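Local coordinates for protein transcription termination factor FttA (Pyrococcus horikoshii, PDB 3AF6) that probably terminates transcription by cutting nascent RNA as a zinc-dependent nuclease of the metallo-beta-lactamase superfamily with a beta-CASP domain and KH domains, at residues K185-R190 with Q208-F213; S212-D217 with P333-T338. All coordinates share one frame; numbering follows the deposited sequence.

Contact 1 of 2, residues K185-R190 with Q208-F213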
ATOM      1  N   LYS A 185      20.472  22.463   4.037  1.00 52.35           N
ATOM      2  CA  LYS A 185      19.789  22.833   5.268  1.00 52.68           C
ATOM      3  C   LYS A 185      18.749  23.875   4.867  1.00 51.51           C
ATOM      4  O   LYS A 185      19.079  25.033   4.605  1.00 50.25           O
ATOM      5  CB  LYS A 185      20.777  23.423   6.278  1.00 55.31           C
ATOM      6  CG  LYS A 185      20.160  23.750   7.630  1.00 60.46           C
ATOM      7  CD  LYS A 185      21.168  24.431   8.556  1.00 65.54           C
ATOM      8  CE  LYS A 185      20.522  24.849   9.878  1.00 68.55           C
ATOM      9  NZ  LYS A 185      21.517  25.323  10.895  1.00 70.90           N
ATOM     10  N   SER A 186      17.496  23.436   4.818  1.00 49.93           N
ATOM     11  CA  SER A 186      16.359  24.263   4.426  1.00 49.65           C
ATOM     12  C   SER A 186      16.160  25.562   5.215  1.00 49.35           C
ATOM     13  O   SER A 186      16.389  25.614   6.430  1.00 48.28           O
ATOM     14  CB  SER A 186      15.079  23.427   4.524  1.00 50.84           C
ATOM     15  OG  SER A 186      15.253  22.134   3.967  1.00 51.85           O
ATOM     16  N   ARG A 187      15.714  26.604   4.515  1.00 47.98           N
ATOM     17  CA  ARG A 187      15.446  27.898   5.136  1.00 46.64           C
ATOM     18  C   ARG A 187      14.077  27.881   5.812  1.00 45.18           C
ATOM     19  O   ARG A 187      13.835  28.620   6.770  1.00 45.35           O
ATOM     20  CB  ARG A 187      15.480  29.016   4.094  1.00 49.71           C
ATOM     21  CG  ARG A 187      16.869  29.383   3.597  1.00 53.10           C
ATOM     22  CD  ARG A 187      16.799  30.541   2.599  1.00 56.97           C
ATOM     23  NE  ARG A 187      17.890  31.498   2.792  1.00 61.21           N
ATOM     24  CZ  ARG A 187      18.822  31.778   1.883  1.00 63.66           C
ATOM     25  NH1 ARG A 187      18.814  31.179   0.695  1.00 62.89           N
ATOM     26  NH2 ARG A 187      19.770  32.664   2.167  1.00 63.96           N
ATOM     27  N   TRP A 188      13.172  27.052   5.296  1.00 42.07           N
ATOM     28  CA  TRP A 188      11.836  26.934   5.873  1.00 38.91           C
ATOM     29  C   TRP A 188      11.163  25.625   5.467  1.00 36.54           C
ATOM     30  O   TRP A 188      11.619  24.936   4.559  1.00 35.80           O
ATOM     31  CB  TRP A 188      10.943  28.141   5.498  1.00 36.97           C
ATOM     32  CG  TRP A 188      10.956  28.549   4.044  1.00 38.06           C
ATOM     33  CD1 TRP A 188      11.688  29.564   3.481  1.00 39.03           C
ATOM     34  CD2 TRP A 188      10.190  27.975   2.979  1.00 37.38           C
ATOM     35  NE1 TRP A 188      11.420  29.658   2.136  1.00 36.85           N
ATOM     36  CE2 TRP A 188      10.504  28.696   1.800  1.00 38.31           C
ATOM     37  CE3 TRP A 188       9.268  26.921   2.903  1.00 37.04           C
ATOM     38  CZ2 TRP A 188       9.926  28.395   0.556  1.00 39.41           C
ATOM     39  CZ3 TRP A 188       8.693  26.618   1.664  1.00 38.23           C
ATOM     40  CH2 TRP A 188       9.022  27.356   0.509  1.00 38.94           C
ATOM     41  N   ILE A 189      10.075  25.291   6.148  1.00 33.67           N
ATOM     42  CA  ILE A 189       9.347  24.056   5.885  1.00 34.35           C
ATOM     43  C   ILE A 189       7.869  24.307   6.164  1.00 33.80           C
ATOM     44  O   ILE A 189       7.530  24.823   7.221  1.00 34.21           O
ATOM     45  CB  ILE A 189       9.838  22.923   6.833  1.00 34.52           C
ATOM     46  CG1 ILE A 189      11.344  22.707   6.668  1.00 30.80           C
ATOM     47  CG2 ILE A 189       9.075  21.633   6.549  1.00 34.80           C
ATOM     48  CD1 ILE A 189      11.974  21.968   7.823  1.00 27.03           C
ATOM     49  N   ARG A 190       6.991  23.948   5.231  1.00 33.83           N
ATOM     50  CA  ARG A 190       5.552  24.158   5.436  1.00 33.92           C
ATOM     51  C   ARG A 190       4.765  22.952   4.928  1.00 34.39           C
ATOM     52  O   ARG A 190       5.198  22.274   3.991  1.00 34.67           O
ATOM     53  CB  ARG A 190       5.053  25.382   4.652  1.00 33.87           C
ATOM     54  CG  ARG A 190       6.051  26.491   4.433  1.00 32.65           C
ATOM     55  CD  ARG A 190       5.788  27.190   3.091  1.00 32.53           C
ATOM     56  NE  ARG A 190       4.632  28.075   3.119  1.00 30.12           N
ATOM     57  CZ  ARG A 190       4.014  28.543   2.037  1.00 31.74           C
ATOM     58  NH1 ARG A 190       4.428  28.213   0.817  1.00 26.86           N
ATOM     59  NH2 ARG A 190       2.981  29.359   2.186  1.00 32.16           N
ATOM     60  N   GLN A 208       6.525  21.376   1.811  1.00 31.76           N
ATOM     61  CA  GLN A 208       7.358  22.361   1.127  1.00 34.04           C
ATOM     62  C   GLN A 208       8.569  22.836   1.911  1.00 36.24           C
ATOM     63  O   GLN A 208       8.538  22.932   3.149  1.00 37.55           O
ATOM     64  CB  GLN A 208       6.565  23.635   0.808  1.00 34.97           C
ATOM     65  CG  GLN A 208       5.177  23.465   0.250  1.00 37.62           C
ATOM     66  CD  GLN A 208       4.419  24.778   0.260  1.00 37.23           C
ATOM     67  OE1 GLN A 208       4.908  25.792  -0.221  1.00 36.70           O
ATOM     68  NE2 GLN A 208       3.216  24.762   0.813  1.00 39.86           N
ATOM     69  N   THR A 209       9.622  23.162   1.160  1.00 35.36           N
ATOM     70  CA  THR A 209      10.846  23.762   1.688  1.00 34.69           C
ATOM     71  C   THR A 209      11.265  24.682   0.537  1.00 34.64           C
ATOM     72  O   THR A 209      10.709  24.593  -0.555  1.00 33.71           O
ATOM     73  CB  THR A 209      11.983  22.754   1.941  1.00 33.59           C
ATOM     74  OG1 THR A 209      12.487  22.278   0.687  1.00 37.33           O
ATOM     75  CG2 THR A 209      11.500  21.596   2.804  1.00 34.00           C
ATOM     76  N   ASP A 210      12.218  25.571   0.772  1.00 34.67           N
ATOM     77  CA  ASP A 210      12.679  26.449  -0.294  1.00 36.11           C
ATOM     78  C   ASP A 210      13.434  25.654  -1.360  1.00 36.12           C
ATOM     79  O   ASP A 210      13.788  26.184  -2.411  1.00 35.24           O
ATOM     80  CB  ASP A 210      13.593  27.547   0.258  1.00 37.98           C
ATOM     81  CG  ASP A 210      14.763  27.000   1.078  1.00 41.00           C
ATOM     82  OD1 ASP A 210      15.850  27.614   1.031  1.00 43.50           O
ATOM     83  OD2 ASP A 210      14.606  25.979   1.782  1.00 41.78           O
ATOM     84  N   GLU A 211      13.662  24.373  -1.101  1.00 35.58           N
ATOM     85  CA  GLU A 211      14.399  23.564  -2.053  1.00 36.63           C
ATOM     86  C   GLU A 211      13.607  22.432  -2.668  1.00 36.69           C
ATOM     87  O   GLU A 211      13.937  21.976  -3.758  1.00 35.38           O
ATOM     88  CB  GLU A 211      15.648  22.978  -1.382  1.00 37.60           C
ATOM     89  CG  GLU A 211      16.585  22.200  -2.312  1.00 40.82           C
ATOM     90  CD  GLU A 211      17.057  23.025  -3.511  1.00 42.93           C
ATOM     91  OE1 GLU A 211      17.120  24.270  -3.388  1.00 45.21           O
ATOM     92  OE2 GLU A 211      17.376  22.434  -4.569  1.00 40.75           O
ATOM     93  N   SER A 212      12.551  21.985  -1.999  1.00 36.73           N
ATOM     94  CA  SER A 212      11.834  20.840  -2.524  1.00 35.99           C
ATOM     95  C   SER A 212      10.340  20.774  -2.288  1.00 35.15           C
ATOM     96  O   SER A 212       9.764  21.568  -1.550  1.00 35.42           O
ATOM     97  CB  SER A 212      12.452  19.564  -1.951  1.00 37.72           C
ATOM     98  OG  SER A 212      13.863  19.600  -2.011  1.00 39.39           O
ATOM     99  N   PHE A 213       9.741  19.768  -2.912  1.00 32.25           N
ATOM    100  CA  PHE A 213       8.323  19.516  -2.798  1.00 32.92           C
ATOM    101  C   PHE A 213       8.058  18.017  -2.894  1.00 33.07           C
ATOM    102  O   PHE A 213       8.567  17.329  -3.792  1.00 32.34           O
ATOM    103  CB  PHE A 213       7.562  20.237  -3.914  1.00 31.08           C
ATOM    104  CG  PHE A 213       7.561  21.722  -3.775  1.00 29.83           C
ATOM    105  CD1 PHE A 213       6.835  22.336  -2.757  1.00 29.05           C
ATOM    106  CD2 PHE A 213       8.273  22.519  -4.670  1.00 29.70           C
ATOM    107  CE1 PHE A 213       6.814  23.728  -2.631  1.00 29.06           C
ATOM    108  CE2 PHE A 213       8.258  23.907  -4.558  1.00 30.92           C
ATOM    109  CZ  PHE A 213       7.525  24.516  -3.533  1.00 30.16           C
TER
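Q208 and R190 form the hydrogen-bonded antiparallel pair of the beta hairpin made by strands 189-193 and 204-209, toward the 647-649 edge of one of the two sheets of the metallo-beta-lactamase fold. R190 N donates to Q208 O at 2.8 Å and Q208 N to R190 O at 2.7 Å. On the same face, the two side chains cross with guanidinium and amide planes 65° apart; R190 NH1 reaches Q208 OE1 in a weak, bent bond, and Q208 NE2 lies over one face of the guanidinium. T209 follows, its CA giving a C-H...O contact to W188 O at 3.2 Å. T209 OG1, placed between the backbone N and the carbonyl carbon by chi1 of 70°, accepts from the N atoms of E211 and S212, an ST turn and ST motif that fold the chain back into strand 213-216; it also hydrogen-bonds D334 OD2. The indole of W188 covers this start of the turn: one ring face lies on T209 C and D210 N, while Q208 CB meets its edge in plane. D210 then turns its carboxylate to the chain before W188. Its OD1 is hydrogen-bonded by Y184 OH, and the CB and CG methylenes of R187 lie alongside it (CG 3.3 Å from D210 OD1). Its OD2 accepts from R187 N at 3.0 Å, the donor standing 45° out of the carboxylate plane.

Contact 2 of 2, residues S212-D217 with P333-T338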
ATOM      1  N   SER A 212      12.551  21.985  -1.999  1.00 36.73           N
ATOM      2  CA  SER A 212      11.834  20.840  -2.524  1.00 35.99           C
ATOM      3  C   SER A 212      10.340  20.774  -2.288  1.00 35.15           C
ATOM      4  O   SER A 212       9.764  21.568  -1.550  1.00 35.42           O
ATOM      5  CB  SER A 212      12.452  19.564  -1.951  1.00 37.72           C
ATOM      6  OG  SER A 212      13.863  19.600  -2.011  1.00 39.39           O
ATOM      7  N   PHE A 213       9.741  19.768  -2.912  1.00 32.25           N
ATOM      8  CA  PHE A 213       8.323  19.516  -2.798  1.00 32.92           C
ATOM      9  C   PHE A 213       8.058  18.017  -2.894  1.00 33.07           C
ATOM     10  O   PHE A 213       8.567  17.329  -3.792  1.00 32.34           O
ATOM     11  CB  PHE A 213       7.562  20.237  -3.914  1.00 31.08           C
ATOM     12  CG  PHE A 213       7.561  21.722  -3.775  1.00 29.83           C
ATOM     13  CD1 PHE A 213       6.835  22.336  -2.757  1.00 29.05           C
ATOM     14  CD2 PHE A 213       8.273  22.519  -4.670  1.00 29.70           C
ATOM     15  CE1 PHE A 213       6.814  23.728  -2.631  1.00 29.06           C
ATOM     16  CE2 PHE A 213       8.258  23.907  -4.558  1.00 30.92           C
ATOM     17  CZ  PHE A 213       7.525  24.516  -3.533  1.00 30.16           C
ATOM     18  N   VAL A 214       7.278  17.515  -1.948  1.00 30.81           N
ATOM     19  CA  VAL A 214       6.904  16.116  -1.948  1.00 31.41           C
ATOM     20  C   VAL A 214       5.424  16.024  -1.599  1.00 31.79           C
ATOM     21  O   VAL A 214       4.905  16.783  -0.769  1.00 30.63           O
ATOM     22  CB  VAL A 214       7.720  15.273  -0.929  1.00 30.96           C
ATOM     23  CG1 VAL A 214       9.200  15.337  -1.253  1.00 29.68           C
ATOM     24  CG2 VAL A 214       7.451  15.756   0.467  1.00 32.25           C
ATOM     25  N   LEU A 215       4.747  15.091  -2.253  1.00 32.06           N
ATOM     26  CA  LEU A 215       3.336  14.880  -2.025  1.00 33.61           C
ATOM     27  C   LEU A 215       3.166  13.603  -1.218  1.00 34.27           C
ATOM     28  O   LEU A 215       3.664  12.545  -1.613  1.00 37.07           O
ATOM     29  CB  LEU A 215       2.621  14.757  -3.371  1.00 35.81           C
ATOM     30  CG  LEU A 215       1.092  14.815  -3.429  1.00 38.30           C
ATOM     31  CD1 LEU A 215       0.589  16.017  -2.645  1.00 38.54           C
ATOM     32  CD2 LEU A 215       0.649  14.907  -4.898  1.00 39.67           C
ATOM     33  N   VAL A 216       2.501  13.696  -0.072  1.00 32.58           N
ATOM     34  CA  VAL A 216       2.259  12.497   0.726  1.00 30.60           C
ATOM     35  C   VAL A 216       0.812  12.114   0.493  1.00 28.98           C
ATOM     36  O   VAL A 216      -0.105  12.790   0.944  1.00 26.82           O
ATOM     37  CB  VAL A 216       2.510  12.729   2.223  1.00 30.99           C
ATOM     38  CG1 VAL A 216       2.136  11.480   3.013  1.00 26.78           C
ATOM     39  CG2 VAL A 216       3.974  13.057   2.439  1.00 32.03           C
ATOM     40  N   ASP A 217       0.639  11.015  -0.228  1.00 30.03           N
ATOM     41  CA  ASP A 217      -0.662  10.496  -0.622  1.00 31.61           C
ATOM     42  C   ASP A 217      -1.349  11.418  -1.622  1.00 32.85           C
ATOM     43  O   ASP A 217      -0.995  12.594  -1.765  1.00 32.45           O
ATOM     44  CB  ASP A 217      -1.568  10.251   0.588  1.00 31.43           C
ATOM     45  CG  ASP A 217      -1.145   9.021   1.390  1.00 36.46           C
ATOM     46  OD1 ASP A 217      -0.367   8.195   0.849  1.00 37.04           O
ATOM     47  OD2 ASP A 217      -1.596   8.873   2.549  1.00 37.08           O
ATOM     48  N   PRO A 333      17.533  16.941  -2.233  1.00 38.41           N
ATOM     49  CA  PRO A 333      18.678  17.546  -1.551  1.00 37.94           C
ATOM     50  C   PRO A 333      18.485  17.792  -0.060  1.00 39.32           C
ATOM     51  O   PRO A 333      19.453  17.778   0.696  1.00 41.84           O
ATOM     52  CB  PRO A 333      18.888  18.838  -2.328  1.00 37.73           C
ATOM     53  CG  PRO A 333      18.484  18.451  -3.711  1.00 37.37           C
ATOM     54  CD  PRO A 333      17.212  17.683  -3.467  1.00 36.60           C
ATOM     55  N   ASP A 334      17.248  18.010   0.380  1.00 39.63           N
ATOM     56  CA  ASP A 334      17.017  18.270   1.798  1.00 38.38           C
ATOM     57  C   ASP A 334      15.941  17.428   2.477  1.00 37.75           C
ATOM     58  O   ASP A 334      15.446  17.802   3.536  1.00 38.69           O
ATOM     59  CB  ASP A 334      16.713  19.758   2.009  1.00 38.91           C
ATOM     60  CG  ASP A 334      15.390  20.182   1.396  1.00 40.88           C
ATOM     61  OD1 ASP A 334      14.869  19.462   0.516  1.00 41.85           O
ATOM     62  OD2 ASP A 334      14.873  21.248   1.787  1.00 39.96           O
ATOM     63  N   ILE A 335      15.588  16.289   1.887  1.00 36.99           N
ATOM     64  CA  ILE A 335      14.573  15.419   2.473  1.00 36.83           C
ATOM     65  C   ILE A 335      14.993  13.967   2.410  1.00 37.37           C
ATOM     66  O   ILE A 335      15.331  13.467   1.344  1.00 38.25           O
ATOM     67  CB  ILE A 335      13.214  15.536   1.739  1.00 37.47           C
ATOM     68  CG1 ILE A 335      12.620  16.934   1.931  1.00 36.69           C
ATOM     69  CG2 ILE A 335      12.246  14.477   2.260  1.00 34.34           C
ATOM     70  CD1 ILE A 335      11.291  17.128   1.240  1.00 37.72           C
ATOM     71  N   ARG A 336      14.962  13.288   3.551  1.00 38.18           N
ATOM     72  CA  ARG A 336      15.320  11.876   3.606  1.00 38.33           C
ATOM     73  C   ARG A 336      14.123  11.065   4.082  1.00 38.28           C
ATOM     74  O   ARG A 336      13.525  11.354   5.124  1.00 38.22           O
ATOM     75  CB  ARG A 336      16.501  11.653   4.541  1.00 42.34           C
ATOM     76  CG  ARG A 336      17.750  11.185   3.830  1.00 45.40           C
ATOM     77  CD  ARG A 336      18.718  10.616   4.827  1.00 49.16           C
ATOM     78  NE  ARG A 336      19.286  11.660   5.668  1.00 52.93           N
ATOM     79  CZ  ARG A 336      20.178  12.545   5.242  1.00 54.08           C
ATOM     80  NH1 ARG A 336      20.598  12.500   3.986  1.00 56.48           N
ATOM     81  NH2 ARG A 336      20.648  13.470   6.064  1.00 54.03           N
ATOM     82  N   LEU A 337      13.790  10.037   3.312  1.00 37.52           N
ATOM     83  CA  LEU A 337      12.641   9.188   3.599  1.00 36.67           C
ATOM     84  C   LEU A 337      12.928   7.838   4.225  1.00 37.13           C
ATOM     85  O   LEU A 337      13.914   7.176   3.910  1.00 38.64           O
ATOM     86  CB  LEU A 337      11.844   8.951   2.310  1.00 34.09           C
ATOM     87  CG  LEU A 337      10.670   7.970   2.375  1.00 31.82           C
ATOM     88  CD1 LEU A 337       9.502   8.584   3.147  1.00 27.59           C
ATOM     89  CD2 LEU A 337      10.236   7.619   0.955  1.00 32.87           C
ATOM     90  N   THR A 338      12.034   7.444   5.116  1.00 37.98           N
ATOM     91  CA  THR A 338      12.090   6.156   5.775  1.00 38.55           C
ATOM     92  C   THR A 338      10.630   5.809   6.015  1.00 38.74           C
ATOM     93  O   THR A 338       9.862   6.653   6.473  1.00 38.28           O
ATOM     94  CB  THR A 338      12.793   6.199   7.155  1.00 38.71           C
ATOM     95  OG1 THR A 338      14.101   6.762   7.025  1.00 38.83           O
ATOM     96  CG2 THR A 338      12.927   4.780   7.712  1.00 37.48           C
TER
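S212, just before strand 213-216, hydrogen-bonds through OG to D334 OD1 at 2.7 Å, linking the two facing sheets of the metallo-beta-lactamase alpha-beta/beta-alpha sandwich. The hydroxyl stands anti to the serine's carbonyl carbon (chi1 -46°) and meets the carboxylate on its syn side, 30° out of plane. S212 CB comes within 3.5 Å of the same oxygen, and P333 CD lies 4.1 Å from S212 OG. The other carboxylate oxygen, D334 OD2, is probably hydrogen-bonded by S186 OG and T209 OG1, so the buried acid appears to be held at both oxygens. Separately, S332 OG bonds both S212 OG and D334 N. Two residues on, V214 changes the chemistry from polar to apolar. Its CG1 meets I335 CD1 tip to tip at 3.7 Å, and its CG2 is farther from that methyl. The isoleucine reaches across because its chain is extended beyond CG1 (chi2 180°), bringing CD1 near both V214 CG1 and S212 CB, the latter 4.2 Å away. The contact lies in the buried layer between the sheets: V214 also packs on V207 of strand 204-209, I335 on L353 of strand 349-355, and strand 213-216 runs between strands 204-209 and 251-253 in its own sheet.

In the fold
Contact 1 joins neighbouring strands within one sheet, whereas contact 2 spans the gap to the second sheet; their centres are about 10 Å apart and they share S212 and F213. Contact 1 is only partly buried and combines backbone pairing with polar and aromatic side chains, while all the touching residues of contact 2 are buried and few: one hydroxyl-carboxylate bond beside a small aliphatic touch. D334 of contact 2 ties the two together, since it probably also engages side chains from both segments of contact 1. The turn between strands 204-209 and 213-216 is therefore fixed both to the chain leading into the hairpin and to the facing sheet.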